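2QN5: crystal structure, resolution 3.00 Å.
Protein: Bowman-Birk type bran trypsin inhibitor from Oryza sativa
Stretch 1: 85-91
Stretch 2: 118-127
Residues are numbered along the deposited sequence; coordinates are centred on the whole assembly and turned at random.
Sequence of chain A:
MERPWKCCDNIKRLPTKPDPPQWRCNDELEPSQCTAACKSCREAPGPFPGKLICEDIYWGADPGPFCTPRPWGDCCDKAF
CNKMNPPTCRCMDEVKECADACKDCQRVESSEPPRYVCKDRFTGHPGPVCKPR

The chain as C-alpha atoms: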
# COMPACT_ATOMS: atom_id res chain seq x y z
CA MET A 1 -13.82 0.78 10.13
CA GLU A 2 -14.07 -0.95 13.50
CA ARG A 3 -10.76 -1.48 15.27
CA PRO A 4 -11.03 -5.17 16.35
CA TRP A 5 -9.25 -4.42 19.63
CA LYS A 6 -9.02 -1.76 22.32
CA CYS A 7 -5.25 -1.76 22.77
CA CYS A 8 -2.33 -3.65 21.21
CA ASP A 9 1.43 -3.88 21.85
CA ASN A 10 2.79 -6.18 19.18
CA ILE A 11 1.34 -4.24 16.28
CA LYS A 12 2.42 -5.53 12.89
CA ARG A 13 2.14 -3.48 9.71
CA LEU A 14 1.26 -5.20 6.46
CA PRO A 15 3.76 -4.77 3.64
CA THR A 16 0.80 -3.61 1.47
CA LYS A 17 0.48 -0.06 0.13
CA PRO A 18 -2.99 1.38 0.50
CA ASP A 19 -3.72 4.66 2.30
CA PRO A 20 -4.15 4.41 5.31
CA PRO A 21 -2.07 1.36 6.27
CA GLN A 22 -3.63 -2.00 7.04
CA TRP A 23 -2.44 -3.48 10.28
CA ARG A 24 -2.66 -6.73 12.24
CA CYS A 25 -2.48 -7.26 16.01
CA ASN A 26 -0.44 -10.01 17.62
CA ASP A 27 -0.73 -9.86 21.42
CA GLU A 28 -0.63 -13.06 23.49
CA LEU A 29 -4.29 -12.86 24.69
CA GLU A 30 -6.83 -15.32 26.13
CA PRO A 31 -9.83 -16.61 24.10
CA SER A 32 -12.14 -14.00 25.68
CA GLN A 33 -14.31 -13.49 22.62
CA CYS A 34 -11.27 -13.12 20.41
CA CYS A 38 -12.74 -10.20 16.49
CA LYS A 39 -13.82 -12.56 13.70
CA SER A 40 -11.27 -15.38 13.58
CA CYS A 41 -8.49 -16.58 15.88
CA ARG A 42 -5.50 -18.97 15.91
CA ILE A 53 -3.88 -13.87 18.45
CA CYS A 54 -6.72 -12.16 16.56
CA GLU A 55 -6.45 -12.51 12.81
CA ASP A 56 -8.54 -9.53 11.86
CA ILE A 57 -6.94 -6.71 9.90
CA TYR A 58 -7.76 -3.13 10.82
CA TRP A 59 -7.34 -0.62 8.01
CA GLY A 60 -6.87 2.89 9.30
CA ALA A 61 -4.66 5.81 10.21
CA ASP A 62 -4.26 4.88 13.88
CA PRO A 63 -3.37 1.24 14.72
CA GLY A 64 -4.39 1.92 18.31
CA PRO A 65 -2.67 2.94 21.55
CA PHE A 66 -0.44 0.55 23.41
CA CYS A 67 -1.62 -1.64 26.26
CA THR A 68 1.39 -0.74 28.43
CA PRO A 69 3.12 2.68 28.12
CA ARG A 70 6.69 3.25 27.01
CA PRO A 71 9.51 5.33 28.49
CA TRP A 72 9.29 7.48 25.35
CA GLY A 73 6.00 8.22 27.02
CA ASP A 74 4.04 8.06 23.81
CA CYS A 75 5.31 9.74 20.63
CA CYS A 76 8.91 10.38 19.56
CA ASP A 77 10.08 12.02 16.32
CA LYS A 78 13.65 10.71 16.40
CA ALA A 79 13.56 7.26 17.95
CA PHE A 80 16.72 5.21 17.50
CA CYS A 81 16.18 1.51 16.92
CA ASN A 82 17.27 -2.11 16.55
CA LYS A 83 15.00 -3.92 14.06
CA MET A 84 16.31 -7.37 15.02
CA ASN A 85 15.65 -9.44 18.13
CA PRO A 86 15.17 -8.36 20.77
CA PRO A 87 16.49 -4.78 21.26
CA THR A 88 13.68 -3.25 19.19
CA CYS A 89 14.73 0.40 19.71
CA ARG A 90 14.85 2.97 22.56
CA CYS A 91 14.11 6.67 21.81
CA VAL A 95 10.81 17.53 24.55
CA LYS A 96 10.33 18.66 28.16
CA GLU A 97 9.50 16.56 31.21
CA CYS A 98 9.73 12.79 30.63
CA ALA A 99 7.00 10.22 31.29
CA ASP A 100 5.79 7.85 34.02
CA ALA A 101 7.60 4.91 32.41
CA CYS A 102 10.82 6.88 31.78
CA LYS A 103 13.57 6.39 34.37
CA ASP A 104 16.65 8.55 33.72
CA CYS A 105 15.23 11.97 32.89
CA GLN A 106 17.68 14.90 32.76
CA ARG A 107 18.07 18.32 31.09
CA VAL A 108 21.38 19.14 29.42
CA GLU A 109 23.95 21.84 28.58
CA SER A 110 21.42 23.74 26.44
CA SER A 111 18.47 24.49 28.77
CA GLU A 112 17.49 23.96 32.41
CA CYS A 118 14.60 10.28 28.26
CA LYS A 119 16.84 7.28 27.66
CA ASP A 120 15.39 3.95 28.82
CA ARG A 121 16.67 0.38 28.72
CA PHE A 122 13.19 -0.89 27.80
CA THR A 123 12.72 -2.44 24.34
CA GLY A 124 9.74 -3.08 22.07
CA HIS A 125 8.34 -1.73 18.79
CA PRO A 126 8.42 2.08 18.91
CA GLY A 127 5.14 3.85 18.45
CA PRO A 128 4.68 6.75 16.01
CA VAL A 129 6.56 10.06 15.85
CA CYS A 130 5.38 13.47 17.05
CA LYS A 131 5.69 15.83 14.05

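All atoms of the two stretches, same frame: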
# COMPACT_ATOMS: atom_id res chain seq x y z
N ASN A 85 16.11 -8.91 16.86
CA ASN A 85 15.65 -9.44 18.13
C ASN A 85 16.75 -9.49 19.19
O ASN A 85 17.85 -9.98 18.94
CB ASN A 85 15.10 -10.83 17.88
CG ASN A 85 15.79 -11.51 16.71
OD1 ASN A 85 17.01 -11.44 16.58
ND2 ASN A 85 15.01 -12.16 15.85
N PRO A 86 16.45 -8.99 20.41
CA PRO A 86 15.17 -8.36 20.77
C PRO A 86 15.27 -6.88 21.21
O PRO A 86 14.37 -6.36 21.87
CB PRO A 86 14.68 -9.25 21.90
CG PRO A 86 15.97 -9.46 22.67
CD PRO A 86 17.06 -9.62 21.60
N PRO A 87 16.36 -6.18 20.84
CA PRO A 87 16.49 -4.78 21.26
C PRO A 87 15.30 -3.88 20.92
O PRO A 87 14.86 -3.07 21.75
CB PRO A 87 17.79 -4.33 20.58
CG PRO A 87 17.86 -5.20 19.36
CD PRO A 87 17.42 -6.54 19.87
N THR A 88 14.80 -4.03 19.71
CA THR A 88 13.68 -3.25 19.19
C THR A 88 13.60 -1.79 19.66
O THR A 88 12.61 -1.37 20.27
CB THR A 88 12.34 -3.98 19.48
OG1 THR A 88 12.57 -5.39 19.52
CG2 THR A 88 11.33 -3.68 18.36
N CYS A 89 14.67 -1.03 19.40
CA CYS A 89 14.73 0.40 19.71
C CYS A 89 14.89 0.88 21.16
O CYS A 89 15.13 0.10 22.09
CB CYS A 89 13.48 1.06 19.12
SG CYS A 89 13.00 0.40 17.49
N ARG A 90 14.77 2.21 21.30
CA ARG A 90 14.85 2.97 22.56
C ARG A 90 15.10 4.47 22.28
O ARG A 90 16.24 4.93 22.26
CB ARG A 90 15.93 2.42 23.49
CG ARG A 90 17.32 2.32 22.89
CD ARG A 90 18.43 2.35 23.96
NE ARG A 90 19.05 3.67 24.10
CZ ARG A 90 20.28 3.88 24.59
NH1 ARG A 90 20.76 5.11 24.67
NH2 ARG A 90 21.01 2.85 24.99
N CYS A 91 14.03 5.23 22.07
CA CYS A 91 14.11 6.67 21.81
C CYS A 91 14.81 7.39 22.96
O CYS A 91 15.38 8.47 22.79
CB CYS A 91 12.69 7.24 21.62
SG CYS A 91 12.46 9.06 21.61
N CYS A 118 14.33 11.31 27.25
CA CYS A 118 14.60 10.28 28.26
C CYS A 118 15.15 9.01 27.62
O CYS A 118 14.61 8.51 26.63
CB CYS A 118 13.32 9.93 29.02
SG CYS A 118 13.59 8.63 30.27
N LYS A 119 16.23 8.49 28.19
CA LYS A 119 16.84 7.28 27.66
C LYS A 119 16.45 6.13 28.57
O LYS A 119 16.72 6.18 29.77
CB LYS A 119 18.34 7.43 27.62
N ASP A 120 15.80 5.11 28.02
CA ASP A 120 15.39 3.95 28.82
C ASP A 120 15.83 2.61 28.23
O ASP A 120 15.81 2.40 27.01
CB ASP A 120 13.88 3.95 29.03
CG ASP A 120 13.46 4.70 30.28
OD1 ASP A 120 13.72 5.91 30.36
OD2 ASP A 120 12.88 4.06 31.18
N ARG A 121 16.20 1.70 29.12
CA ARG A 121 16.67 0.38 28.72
C ARG A 121 15.59 -0.48 28.07
O ARG A 121 15.89 -1.43 27.35
CB ARG A 121 17.27 -0.35 29.92
CG ARG A 121 18.34 0.44 30.67
CD ARG A 121 19.48 0.88 29.74
NE ARG A 121 19.21 2.15 29.06
CZ ARG A 121 20.00 2.69 28.14
NH1 ARG A 121 19.67 3.85 27.58
NH2 ARG A 121 21.11 2.08 27.76
N PHE A 122 14.33 -0.14 28.35
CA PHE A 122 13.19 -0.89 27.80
C PHE A 122 13.19 -1.00 26.26
O PHE A 122 13.54 -0.06 25.54
CB PHE A 122 11.87 -0.27 28.30
CG PHE A 122 10.63 -0.88 27.68
CD1 PHE A 122 10.38 -2.25 27.81
CD2 PHE A 122 9.73 -0.10 26.96
CE1 PHE A 122 9.25 -2.83 27.22
CE2 PHE A 122 8.60 -0.67 26.38
CZ PHE A 122 8.36 -2.04 26.51
N THR A 123 12.77 -2.18 25.77
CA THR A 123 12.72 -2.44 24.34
C THR A 123 11.29 -2.38 23.80
O THR A 123 10.42 -1.72 24.38
CB THR A 123 13.27 -3.84 24.01
OG1 THR A 123 12.26 -4.82 24.29
CG2 THR A 123 14.51 -4.13 24.85
N GLY A 124 11.06 -3.06 22.68
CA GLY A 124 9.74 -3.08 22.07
C GLY A 124 9.54 -2.08 20.94
O GLY A 124 10.11 -0.98 20.94
N HIS A 125 8.72 -2.50 19.98
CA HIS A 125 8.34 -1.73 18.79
C HIS A 125 7.94 -0.29 19.11
O HIS A 125 6.92 -0.04 19.73
CB HIS A 125 7.17 -2.44 18.13
CG HIS A 125 6.46 -3.36 19.06
ND1 HIS A 125 6.09 -2.99 20.33
CD2 HIS A 125 6.11 -4.66 18.93
CE1 HIS A 125 5.54 -4.02 20.95
NE2 HIS A 125 5.54 -5.05 20.12
N PRO A 126 8.74 0.68 18.65
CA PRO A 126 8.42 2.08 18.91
C PRO A 126 7.09 2.47 18.31
O PRO A 126 6.68 1.96 17.26
CB PRO A 126 9.58 2.81 18.26
CG PRO A 126 9.85 1.97 17.07
CD PRO A 126 9.81 0.57 17.64
N GLY A 127 6.41 3.39 18.97
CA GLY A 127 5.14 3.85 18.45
C GLY A 127 5.45 4.88 17.40
O GLY A 127 6.58 4.95 16.93
O HOH W 1 15.00 11.39 24.65

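Two irregular segments of this rice Bowman-Birk inhibitor lie side by side here, burying 481 Å² between them; by CA positions, Thr88 is nearest Gly124 (Thr88 CA to Gly124 CA 4.9 Å) and Cys91 is nearest Lys119 (Cys91 CA to Lys119 CA 6.5 Å). No direct hydrogen bond crosses between the modelled atoms. The direct contacts are therefore a matter of packing, some of it very tight, with one water between the backbones; Cys89, Cys91 and Cys118 are each bonded covalently elsewhere in the structure.

Asn85 lies out of reach, but the peptide bond that follows it is cis, a geometry far more accessible before proline than before other residues. Pro86 then turns its CA-to-CB bond sideways to the second stretch and meets it through its carbonyl, with Pro86 O 3.5 Å from Thr123 CB. The CA-to-CB bond of Pro87 points away, and its closest contact is made by the backbone carbonyl. Pro87 O lies 2.9 Å from Thr123 CB, too short for a real packing distance; at 3.0 Å resolution nothing should be rested on it.

Thr88 points toward the second stretch, and its small branched side chain fits the space beside the backbone there: Thr88 CG2 is 3.3 Å from His125 N and 4.3 Å from His125 CB. Its backbone is less well matched. Thr88 O approaches Gly124 O to 2.6 Å, but both are acceptors; Thr88 O is also 3.3 Å from Gly124 N, where the angle is too poor for a hydrogen bond. Gly124 suits this position because, at its backbone angles, a CB would be jammed against the preceding carbonyl oxygen and crowded by Phe122 CZ. That atom would point away from the first stretch, so the need for glycine arises within its own segment.

Cys89 is buried and also points toward the partner. Its sulfur makes the apolar contact of the interface, with Cys89 SG 3.2 Å from Pro126 CD, a tight approach. The proline ring offers a compact apolar surface, and the CA-to-CB bond of Pro126 points toward the first stretch.

Arg90 has more of its area covered by the other stretch than any other residue in the contact. Near its base, Arg90 CB packs 3.5 Å from Asp120 O. The long side chain then extends to Arg121, whose own CA-to-CB bond points away but whose end comes nearer. Arg90 NH2 and Arg121 NH2 are 2.9 Å apart, yet both groups are donors and carry like charge, so the pair forms neither a hydrogen bond nor a salt bridge. Arg121 NH1 lies over one face of the Arg90 guanidinium. Such flat, delocalised groups can approach in this way at an exposed site, where solvent can moderate the repulsion.

At Cys91 the segments are bridged by solvent. Water 1 accepts a hydrogen bond from Cys118 N at 2.7 Å from its oxygen O, and donates a weak one to Cys91 O, 3.5 Å from that same water O. It thus links backbone groups of two cysteines that are each bonded covalently elsewhere.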